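Local coordinates for uncharacterized protein (Chondromyces crocatus, PDB 6I86) that is of unknown function but is encoded in the biosynthetic gene cluster of the ribosomal peptide crocagin, so probably serves in making that compound, at residues Leu19-Ser24 / Arg94-Thr99. Sequence-based numbering, arbitrary orientation.
Sequences LFFDAS and RLVACT
Phe21 lays its ring across the neighbouring strand between Val96 and Cys98. Its first torsion (chi1 44°) sets CG between the backbone N and the carbonyl carbon, on the side of the partner strand. Val96 O lies 4.0 Å from the plane of the Phe21 ring, over its centre. Val96 CG2 meets Phe21 CE1 at 3.4 Å; branching at CB lets its other methyl, CG1, turn to Ala23 CB. Cys98 contributes a sulfur-aromatic contact: SG lies at the ring edge, 3.6 Å from Phe21 CE2, and also touches Leu19 CD1. A small, polarisable thiol suits this place between two larger apolar groups, and Ile27 and Leu51 add to the same apolar face. On the other face of the sheet, Phe20 CE1 rests 3.6 Å from Ala97 CB, a methyl small enough to let the ring come down beside the strand.

The backbones run antiparallel as central neighbours of a four-stranded sheet. Leu19 with Cys98 and Phe21 with Val96 are hydrogen-bonded pairs, and Phe21 N reaches Val96 O at 2.9 Å. Beyond the strand's end, Ala23 N bonds to Arg94 O while Ala23 CB lies 3.7 Å from Arg94 CD, against the aliphatic part of the arginine. Asp22 shapes the exit: OD1 accepts from Ser24 N at 2.9 Å, an Asx turn, and from Ser24 OG and Ser92 OG, while OD2 bonds weakly to Gly93 N. An alanine here would probably leave Ser24 N and both hydroxyls without this shared acceptor, and the turn without its link to Gly93. Apolar groups and a thiol thus pack round Phe21, while Arg94 O and the Asp22 carboxylate take up N-H groups where the chain leaves the sheet.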
# COMPACT_ATOMS: atom_id res chain seq x y z
N LEU A 19 3.62 3.62 -2.14
CA LEU A 19 4.57 3.09 -1.17
C LEU A 19 3.93 3.03 0.21
O LEU A 19 3.36 4.02 0.67
CB LEU A 19 5.84 3.94 -1.14
CG LEU A 19 6.55 4.13 -2.48
CD1 LEU A 19 7.60 5.22 -2.37
CD2 LEU A 19 7.16 2.83 -2.98
N PHE A 20 4.05 1.88 0.86
CA PHE A 20 3.53 1.66 2.21
C PHE A 20 4.70 1.45 3.16
O PHE A 20 5.63 0.69 2.84
CB PHE A 20 2.61 0.44 2.27
CG PHE A 20 1.22 0.70 1.79
CD1 PHE A 20 0.96 1.65 0.81
CD2 PHE A 20 0.15 0.00 2.32
CE1 PHE A 20 -0.33 1.88 0.37
CE2 PHE A 20 -1.13 0.23 1.89
CZ PHE A 20 -1.37 1.17 0.92
N PHE A 21 4.66 2.09 4.32
CA PHE A 21 5.78 2.01 5.25
C PHE A 21 5.35 2.49 6.62
O PHE A 21 4.32 3.13 6.79
CB PHE A 21 6.97 2.83 4.75
CG PHE A 21 6.59 4.18 4.21
CD1 PHE A 21 6.54 5.29 5.05
CD2 PHE A 21 6.27 4.35 2.87
CE1 PHE A 21 6.19 6.54 4.55
CE2 PHE A 21 5.90 5.59 2.38
CZ PHE A 21 5.87 6.68 3.21
N ASP A 22 6.18 2.16 7.61
CA ASP A 22 5.98 2.67 8.96
C ASP A 22 6.24 4.17 8.98
O ASP A 22 7.10 4.68 8.25
CB ASP A 22 6.90 1.96 9.94
CG ASP A 22 6.56 2.25 11.39
OD1 ASP A 22 6.94 3.33 11.89
OD2 ASP A 22 5.90 1.41 12.03
N ALA A 23 5.49 4.89 9.82
CA ALA A 23 5.61 6.34 9.86
C ALA A 23 7.00 6.78 10.28
O ALA A 23 7.43 7.88 9.93
CB ALA A 23 4.56 6.92 10.82
N SER A 24 7.72 5.94 11.02
CA SER A 24 9.07 6.25 11.47
C SER A 24 10.13 5.92 10.43
O SER A 24 11.31 6.20 10.66
CB SER A 24 9.38 5.49 12.77
OG SER A 24 9.43 4.09 12.54
N ARG A 94 2.46 2.34 12.99
CA ARG A 94 1.73 3.35 12.23
C ARG A 94 2.04 3.15 10.75
O ARG A 94 3.11 3.53 10.26
CB ARG A 94 2.10 4.75 12.69
CG ARG A 94 1.04 5.79 12.40
CD ARG A 94 1.47 7.17 12.85
NE ARG A 94 0.85 8.20 12.03
CZ ARG A 94 -0.39 8.63 12.19
NH1 ARG A 94 -1.14 8.13 13.16
NH2 ARG A 94 -0.89 9.58 11.40
N LEU A 95 1.10 2.54 10.03
CA LEU A 95 1.24 2.29 8.60
C LEU A 95 0.76 3.51 7.83
O LEU A 95 -0.39 3.93 7.98
CB LEU A 95 0.45 1.05 8.20
CG LEU A 95 0.49 0.64 6.73
CD1 LEU A 95 1.89 0.19 6.35
CD2 LEU A 95 -0.53 -0.44 6.47
N VAL A 96 1.63 4.07 7.00
CA VAL A 96 1.32 5.25 6.20
C VAL A 96 1.73 5.00 4.76
O VAL A 96 2.47 4.06 4.45
CB VAL A 96 2.01 6.53 6.73
CG1 VAL A 96 1.65 6.77 8.19
CG2 VAL A 96 3.51 6.40 6.58
N ALA A 97 1.26 5.88 3.87
CA ALA A 97 1.44 5.70 2.44
C ALA A 97 1.87 7.01 1.79
O ALA A 97 1.48 8.10 2.22
CB ALA A 97 0.16 5.19 1.78
N CYS A 98 2.69 6.88 0.75
CA CYS A 98 3.04 8.00 -0.11
C CYS A 98 3.14 7.49 -1.54
O CYS A 98 2.89 6.31 -1.82
CB CYS A 98 4.34 8.67 0.35
SG CYS A 98 5.85 7.94 -0.29
N THR A 99 3.49 8.39 -2.46
CA THR A 99 3.79 8.03 -3.84
C THR A 99 5.09 8.70 -4.24
O THR A 99 5.58 9.61 -3.56
CB THR A 99 2.66 8.44 -4.81
OG1 THR A 99 2.74 9.85 -5.05
CG2 THR A 99 1.29 8.09 -4.24